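Local coordinates for uncharacterized protein (Slackia heliotrinireducens DSM 20476, PDB 4S1P) that is a putative SGNH-family hydrolase, probably cleaving ester bonds, whose natural substrate is not known, at residues A[30-35]-A[60-65]; A[7-12]-A[42-47]. One frame throughout, in Å; residues are numbered along the deposited sequence. Where two conformers were deposited one is given.

Contact 1 of 2, residues A[30-35]-A[60-65]; sequences EVRVHA and ANEAWD
Arg32 leaves its strand with CG anti to the backbone N (chi1 -179°), then bends at chi2 and chi3, which swings the guanidinium across toward Glu62; the Glu62 side chain, extended beyond CG, crosses that of Arg32 at about a right angle. The grip is end-on and two-pronged. Arg32 NH1 reaches Glu62 OE2 at 2.7 Å on the syn side, nearly straight (172°) and close to the guanidinium plane. Arg32 NH2 reaches Glu62 OE1 at 3.0 Å in a more bent bond, the oxygen tilted out of that plane; guanidinium and carboxylate planes are 32° apart. Closer to the strand, Arg32 CB lies 3.5 Å from Trp64 CH2, which also sits over one face of the guanidinium, toward its rim, the two planes nearly perpendicular. Trp64 NE1 is bonded to Ala58 O, which helps fix the ring. Arg5 bonds both Glu30 and Glu62, so Glu62 is shared by two arginines, which probably steadies its negative charge. A leucine in place of Arg32 would probably keep the touch on Trp64 but leave Glu62 without its two-pronged partner, with Arg5 still bridged to it. The salt bridge joins the outermost strand 29-35 of the parallel sheet of an SGNH-type alpha/beta fold to the turn between helix 50-61 and strand 66-69.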
ATOM      1  N   GLU A  30       1.200   7.472  16.045  1.00 17.38           N
ATOM      2  CA  GLU A  30       1.985   6.277  16.305  0.60 17.59           C
ATOM      3  C   GLU A  30       1.785   5.354  15.105  1.00 15.39           C
ATOM      4  O   GLU A  30       0.642   5.020  14.763  1.00 17.46           O
ATOM      5  CB  GLU A  30       1.543   5.567  17.570  0.60 19.58           C
ATOM      6  CG  GLU A  30       2.354   4.315  17.862  0.60 25.83           C
ATOM      7  CD  GLU A  30       1.957   3.606  19.138  0.60 28.86           C
ATOM      8  OE1 GLU A  30       1.084   4.112  19.874  0.60 29.94           O
ATOM      9  OE2 GLU A  30       2.517   2.516  19.402  0.60 31.43           O
ATOM     10  N   VAL A  31       2.873   4.964  14.459  1.00 14.72           N
ATOM     11  CA  VAL A  31       2.825   4.112  13.261  1.00 13.77           C
ATOM     12  C   VAL A  31       3.571   2.811  13.529  1.00 15.21           C
ATOM     13  O   VAL A  31       4.736   2.809  13.917  1.00 19.76           O
ATOM     14  CB  VAL A  31       3.407   4.840  12.036  1.00 15.39           C
ATOM     15  CG1 VAL A  31       3.433   3.929  10.814  1.00 17.40           C
ATOM     16  CG2 VAL A  31       2.585   6.072  11.749  1.00 15.20           C
ATOM     17  N   ARG A  32       2.853   1.705  13.363  1.00 12.67           N
ATOM     18  CA  ARG A  32       3.386   0.363  13.474  1.00 12.43           C
ATOM     19  C   ARG A  32       3.413  -0.241  12.079  1.00 11.94           C
ATOM     20  O   ARG A  32       2.431  -0.108  11.338  1.00 14.06           O
ATOM     21  CB  ARG A  32       2.473  -0.491  14.352  1.00 13.28           C
ATOM     22  CG  ARG A  32       2.920  -1.928  14.565  1.00 14.34           C
ATOM     23  CD  ARG A  32       4.133  -2.089  15.487  1.00 15.85           C
ATOM     24  NE  ARG A  32       3.862  -1.452  16.772  1.00 17.55           N
ATOM     25  CZ  ARG A  32       2.982  -1.897  17.679  1.00 16.55           C
ATOM     26  NH1 ARG A  32       2.390  -3.079  17.540  1.00 17.34           N
ATOM     27  NH2 ARG A  32       2.716  -1.166  18.740  1.00 20.47           N
ATOM     28  N   VAL A  33       4.526  -0.872  11.715  1.00 11.82           N
ATOM     29  CA  VAL A  33       4.692  -1.441  10.358  1.00 12.56           C
ATOM     30  C   VAL A  33       4.946  -2.942  10.418  1.00 12.29           C
ATOM     31  O   VAL A  33       5.812  -3.389  11.182  1.00 13.07           O
ATOM     32  CB  VAL A  33       5.885  -0.775   9.657  1.00 13.91           C
ATOM     33  CG1 VAL A  33       6.067  -1.327   8.254  1.00 16.45           C
ATOM     34  CG2 VAL A  33       5.674   0.733   9.629  1.00 14.88           C
ATOM     35  N   HIS A  34       4.143  -3.703   9.674  1.00 12.16           N
ATOM     36  CA  HIS A  34       4.348  -5.119   9.456  1.00 11.12           C
ATOM     37  C   HIS A  34       4.709  -5.271   7.997  1.00 12.68           C
ATOM     38  O   HIS A  34       3.820  -5.253   7.121  1.00 12.21           O
ATOM     39  CB  HIS A  34       3.059  -5.890   9.773  1.00 11.13           C
ATOM     40  CG  HIS A  34       2.669  -5.850  11.212  1.00 11.71           C
ATOM     41  ND1 HIS A  34       1.450  -6.329  11.657  1.00 12.41           N
ATOM     42  CD2 HIS A  34       3.290  -5.341  12.296  1.00 12.50           C
ATOM     43  CE1 HIS A  34       1.362  -6.140  12.970  1.00 13.22           C
ATOM     44  NE2 HIS A  34       2.457  -5.521  13.377  1.00 12.31           N
ATOM     45  N   ALA A  35       6.014  -5.372   7.728  1.00 12.57           N
ATOM     46  CA  ALA A  35       6.492  -5.389   6.361  1.00 12.95           C
ATOM     47  C   ALA A  35       7.686  -6.312   6.256  1.00 14.78           C
ATOM     48  O   ALA A  35       8.363  -6.613   7.247  1.00 18.76           O
ATOM     49  CB  ALA A  35       6.888  -4.003   5.923  1.00 15.64           C
ATOM     50  N   ALA A  60      -6.074  -8.048  17.652  1.00 15.67           N
ATOM     51  CA  ALA A  60      -6.652  -8.595  18.869  1.00 17.21           C
ATOM     52  C   ALA A  60      -6.276  -7.834  20.135  1.00 17.18           C
ATOM     53  O   ALA A  60      -7.058  -7.813  21.091  1.00 20.65           O
ATOM     54  CB  ALA A  60      -6.272 -10.062  19.030  1.00 16.85           C
ATOM     55  N   ASN A  61      -5.097  -7.202  20.147  1.00 14.88           N
ATOM     56  CA  ASN A  61      -4.501  -6.721  21.363  1.00 15.62           C
ATOM     57  C   ASN A  61      -4.349  -5.208  21.499  1.00 16.13           C
ATOM     58  O   ASN A  61      -4.175  -4.691  22.596  1.00 16.79           O
ATOM     59  CB  ASN A  61      -3.112  -7.346  21.544  1.00 19.55           C
ATOM     60  CG  ASN A  61      -3.163  -8.856  21.689  1.00 19.91           C
ATOM     61  OD1 ASN A  61      -4.226  -9.465  21.749  1.00 23.72           O
ATOM     62  ND2 ASN A  61      -1.988  -9.462  21.686  1.00 25.49           N
ATOM     63  N   GLU A  62      -4.349  -4.517  20.376  1.00 15.26           N
ATOM     64  CA  GLU A  62      -4.095  -3.081  20.360  1.00 14.64           C
ATOM     65  C   GLU A  62      -5.231  -2.354  19.645  1.00 13.34           C
ATOM     66  O   GLU A  62      -6.066  -2.965  18.966  1.00 15.43           O
ATOM     67  CB  GLU A  62      -2.725  -2.754  19.730  1.00 14.73           C
ATOM     68  CG  GLU A  62      -1.572  -3.489  20.354  1.00 17.22           C
ATOM     69  CD  GLU A  62      -0.255  -3.058  19.798  1.00 19.16           C
ATOM     70  OE1 GLU A  62       0.081  -1.876  19.865  1.00 18.50           O
ATOM     71  OE2 GLU A  62       0.424  -3.918  19.257  1.00 20.93           O
ATOM     72  N   ALA A  63      -5.276  -1.046  19.838  1.00 14.43           N
ATOM     73  CA  ALA A  63      -6.308  -0.206  19.258  1.00 15.15           C
ATOM     74  C   ALA A  63      -5.746   0.593  18.113  1.00 13.15           C
ATOM     75  O   ALA A  63      -4.705   1.220  18.254  1.00 15.81           O
ATOM     76  CB  ALA A  63      -6.825   0.726  20.312  1.00 15.62           C
ATOM     77  N   TRP A  64      -6.460   0.595  16.994  1.00 13.01           N
ATOM     78  CA  TRP A  64      -6.012   1.285  15.770  1.00 12.44           C
ATOM     79  C   TRP A  64      -7.078   2.191  15.216  1.00 12.79           C
ATOM     80  O   TRP A  64      -8.262   1.791  15.115  1.00 14.26           O
ATOM     81  CB  TRP A  64      -5.589   0.247  14.703  1.00 12.63           C
ATOM     82  CG  TRP A  64      -4.614  -0.744  15.221  1.00 12.88           C
ATOM     83  CD1 TRP A  64      -4.883  -1.983  15.689  1.00 14.22           C
ATOM     84  CD2 TRP A  64      -3.199  -0.550  15.419  1.00 13.02           C
ATOM     85  NE1 TRP A  64      -3.742  -2.576  16.159  1.00 13.59           N
ATOM     86  CE2 TRP A  64      -2.700  -1.696  16.044  1.00 12.06           C
ATOM     87  CE3 TRP A  64      -2.311   0.518  15.165  1.00 11.82           C
ATOM     88  CZ2 TRP A  64      -1.344  -1.827  16.383  1.00 13.36           C
ATOM     89  CZ3 TRP A  64      -0.998   0.393  15.509  1.00 14.46           C
ATOM     90  CH2 TRP A  64      -0.510  -0.778  16.113  1.00 14.57           C
ATOM     91  N   ASP A  65      -6.636   3.347  14.699  1.00 13.34           N
ATOM     92  CA  ASP A  65      -7.532   4.217  13.925  1.00 13.42           C
ATOM     93  C   ASP A  65      -7.639   3.816  12.473  1.00 12.94           C
ATOM     94  O   ASP A  65      -8.694   3.911  11.861  1.00 13.75           O
ATOM     95  CB  ASP A  65      -7.083   5.657  14.041  1.00 14.95           C
ATOM     96  CG  ASP A  65      -7.190   6.160  15.476  1.00 17.74           C
ATOM     97  OD1 ASP A  65      -8.315   6.468  15.889  1.00 23.54           O
ATOM     98  OD2 ASP A  65      -6.211   6.154  16.221  1.00 17.87           O
TER

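Contact 2 of 2, residues A[7-12]-A[42-47]; sequences LMLGNS and AEHLNP
Leu9 and His44 make the nonpolar part of this buried contact, a CH-pi interaction in which Leu9 CB stands 3.8 Å from the centroid of the His44 ring, 16° off the ring normal. The branches follow the same face: Leu9 CD2 comes within 3.7 Å of His44 ND1 and CD1 within 4.1 Å of His44 CG, the two side chains sliding past each other in opposite directions. A chi1 of -62° sends the His44 ring toward Leu9, and chi2 of -91° turns its face to the leucine.

The polar part runs through water and leaves no direct hydrogen bond between the segments. A water in the plane of the imidazole, at its edge, lies 2.7 Å from His44 NE2 and donates to Gly10 O at 2.8 Å. On the other ring nitrogen, ND1 is bonded to Thr55 OG1, so both nitrogens have partners and the rotation of the ring is fixed from two sides.

The 3-10 turn carrying His44 thus rests against the end of strand 4-10, just before the helix that Asn11 caps. Helix 50-61 touches both Leu9 and His44, through Thr55 and Asn51; Leu90 of helix 80-96 and His34 of strand 29-35 also pack on the imidazole.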
ATOM      1  N   LEU A   7      -1.662   1.183  11.701  1.00 11.55           N
ATOM      2  CA  LEU A   7      -0.967  -0.075  11.394  1.00 11.88           C
ATOM      3  C   LEU A   7      -0.797  -0.157   9.891  1.00 11.02           C
ATOM      4  O   LEU A   7      -1.773  -0.021   9.167  1.00 12.25           O
ATOM      5  CB  LEU A   7      -1.802  -1.252  11.870  1.00 11.55           C
ATOM      6  CG  LEU A   7      -1.247  -2.637  11.586  1.00 11.77           C
ATOM      7  CD1 LEU A   7       0.121  -2.861  12.208  1.00 14.28           C
ATOM      8  CD2 LEU A   7      -2.271  -3.682  12.057  1.00 13.27           C
HETATM    9  N   MSE A   8       0.433  -0.343   9.435  1.00 11.27           N
HETATM   10  CA  MSE A   8       0.720  -0.423   8.010  1.00 10.61           C
HETATM   11  C   MSE A   8       1.210  -1.804   7.652  1.00 10.46           C
HETATM   12  O   MSE A   8       2.079  -2.367   8.330  1.00 12.70           O
HETATM   13  CB  MSE A   8       1.826   0.561   7.622  1.00 10.95           C
HETATM   14  CG  MSE A   8       1.493   1.986   8.049  1.00 11.78           C
HETATM   15 SE   MSE A   8       2.811   3.247   7.281  0.65 13.27          SE
HETATM   16  CE  MSE A   8       2.047   3.407   5.502  1.00 15.60           C
ATOM     17  N   LEU A   9       0.591  -2.379   6.630  1.00 10.48           N
ATOM     18  CA  LEU A   9       0.951  -3.677   6.132  1.00 11.27           C
ATOM     19  C   LEU A   9       1.516  -3.501   4.726  1.00 12.11           C
ATOM     20  O   LEU A   9       0.852  -2.910   3.860  1.00 12.58           O
ATOM     21  CB  LEU A   9      -0.309  -4.568   6.063  1.00 11.08           C
ATOM     22  CG  LEU A   9      -1.270  -4.513   7.260  1.00 11.66           C
ATOM     23  CD1 LEU A   9      -2.484  -5.425   6.997  1.00 12.91           C
ATOM     24  CD2 LEU A   9      -0.548  -4.852   8.553  1.00 12.95           C
ATOM     25  N   GLY A  10       2.722  -3.989   4.470  1.00 11.41           N
ATOM     26  CA  GLY A  10       3.333  -3.756   3.155  1.00 12.09           C
ATOM     27  C   GLY A  10       4.701  -4.356   2.977  1.00 12.74           C
ATOM     28  O   GLY A  10       5.066  -5.322   3.663  1.00 12.75           O
ATOM     29  N   ASN A  11       5.450  -3.768   2.060  1.00 12.28           N
ATOM     30  CA  ASN A  11       6.800  -4.217   1.770  1.00 14.14           C
ATOM     31  C   ASN A  11       7.688  -3.008   1.553  1.00 14.07           C
ATOM     32  O   ASN A  11       7.441  -1.967   2.184  1.00 13.63           O
ATOM     33  CB  ASN A  11       6.789  -5.273   0.680  1.00 14.27           C
ATOM     34  CG  ASN A  11       6.362  -4.751  -0.660  1.00 14.25           C
ATOM     35  OD1 ASN A  11       6.391  -3.553  -0.961  1.00 12.94           O
ATOM     36  ND2 ASN A  11       5.979  -5.684  -1.512  1.00 15.33           N
ATOM     37  N   SER A  12       8.769  -3.105   0.769  1.00 13.57           N
ATOM     38  CA  SER A  12       9.657  -1.952   0.661  1.00 15.46           C
ATOM     39  C   SER A  12       8.989  -0.710   0.057  1.00 15.46           C
ATOM     40  O   SER A  12       9.466   0.398   0.287  1.00 17.20           O
ATOM     41  CB  SER A  12      10.952  -2.310  -0.086  1.00 20.39           C
ATOM     42  OG  SER A  12      10.710  -2.335  -1.450  1.00 26.79           O
ATOM     43  N   ALA A  42      -1.570 -11.214   1.219  1.00 13.54           N
ATOM     44  CA  ALA A  42      -2.186 -12.449   1.677  1.00 14.35           C
ATOM     45  C   ALA A  42      -1.472 -13.026   2.916  1.00 13.61           C
ATOM     46  O   ALA A  42      -2.059 -13.769   3.682  1.00 15.88           O
ATOM     47  CB  ALA A  42      -2.198 -13.470   0.570  1.00 16.59           C
ATOM     48  N   GLU A  43      -0.173 -12.721   3.094  1.00 14.71           N
ATOM     49  CA  GLU A  43       0.550 -13.234   4.266  1.00 16.02           C
ATOM     50  C   GLU A  43      -0.139 -12.830   5.553  1.00 14.52           C
ATOM     51  O   GLU A  43      -0.152 -13.561   6.533  1.00 15.23           O
ATOM     52  CB  GLU A  43       1.981 -12.676   4.326  1.00 17.23           C
ATOM     53  CG  GLU A  43       2.833 -13.135   3.203  1.00 18.83           C
ATOM     54  CD  GLU A  43       4.223 -12.549   3.288  1.00 22.97           C
ATOM     55  OE1 GLU A  43       4.677 -12.136   4.410  1.00 20.65           O
ATOM     56  OE2 GLU A  43       4.810 -12.494   2.186  1.00 26.64           O
ATOM     57  N   HIS A  44      -0.714 -11.636   5.560  1.00 13.27           N
ATOM     58  CA  HIS A  44      -1.337 -11.128   6.769  1.00 13.15           C
ATOM     59  C   HIS A  44      -2.612 -11.857   7.199  1.00 13.85           C
ATOM     60  O   HIS A  44      -3.065 -11.660   8.323  1.00 15.90           O
ATOM     61  CB  HIS A  44      -1.602  -9.621   6.624  1.00 12.89           C
ATOM     62  CG  HIS A  44      -0.364  -8.836   6.436  1.00 12.76           C
ATOM     63  ND1 HIS A  44       0.330  -8.294   7.485  1.00 11.88           N
ATOM     64  CD2 HIS A  44       0.336  -8.541   5.320  1.00 12.97           C
ATOM     65  CE1 HIS A  44       1.408  -7.692   7.020  1.00 11.99           C
ATOM     66  NE2 HIS A  44       1.450  -7.860   5.715  1.00 12.83           N
ATOM     67  N   LEU A  45      -3.157 -12.659   6.289  1.00 13.61           N
ATOM     68  CA  LEU A  45      -4.342 -13.449   6.550  1.00 16.20           C
ATOM     69  C   LEU A  45      -3.989 -14.849   7.029  1.00 16.53           C
ATOM     70  O   LEU A  45      -4.874 -15.634   7.350  1.00 19.16           O
ATOM     71  CB  LEU A  45      -5.211 -13.515   5.308  1.00 19.12           C
ATOM     72  CG  LEU A  45      -5.868 -12.166   4.981  1.00 20.15           C
ATOM     73  CD1 LEU A  45      -6.512 -12.274   3.624  1.00 26.45           C
ATOM     74  CD2 LEU A  45      -6.884 -11.734   6.040  1.00 22.92           C
ATOM     75  N   ASN A  46      -2.694 -15.141   7.083  1.00 15.55           N
ATOM     76  CA  ASN A  46      -2.216 -16.484   7.379  1.00 16.66           C
ATOM     77  C   ASN A  46      -1.362 -16.463   8.647  1.00 14.86           C
ATOM     78  O   ASN A  46      -0.203 -16.039   8.592  1.00 15.50           O
ATOM     79  CB  ASN A  46      -1.414 -17.022   6.203  1.00 18.30           C
ATOM     80  CG  ASN A  46      -0.870 -18.429   6.464  1.00 18.37           C
ATOM     81  OD1 ASN A  46      -1.082 -18.996   7.530  1.00 18.60           O
ATOM     82  ND2 ASN A  46      -0.137 -18.962   5.509  1.00 23.19           N
ATOM     83  N   PRO A  47      -1.957 -16.836   9.797  1.00 16.41           N
ATOM     84  CA  PRO A  47      -1.215 -16.721  11.062  1.00 16.61           C
ATOM     85  C   PRO A  47       0.009 -17.603  11.185  1.00 16.71           C
ATOM     86  O   PRO A  47       0.723 -17.505  12.184  1.00 17.33           O
ATOM     87  CB  PRO A  47      -2.246 -17.025  12.146  1.00 20.68           C
ATOM     88  CG  PRO A  47      -3.439 -17.523  11.459  1.00 26.50           C
ATOM     89  CD  PRO A  47      -3.340 -17.290   9.990  1.00 18.83           C
TER
HETATM   90  O   HOH W   1       3.077  -7.279   3.578  1.00 16.91           O

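In the fold
From the N terminus the chain runs along strand 4-10, turns through helices 12-15 and 19-27, and returns in strand 29-35, the parallel neighbour at the sheet's edge. Contact 2 closes the first loop when segment 42-47 comes back to strand 4-10. Contact 1 closes a second one, begun at strand 29-35 and completed after helix 50-61, so the two loops cross rather than nest. Their centres are 12 Å apart, and backbone bonds from Met8 to Arg32 and His34 link them directly. Together they tie the two strands to the connection leading to strand 66-69, contact 2 through segment 7-12, which ends in Ser12, a possible triad residue, contact 1 farther out.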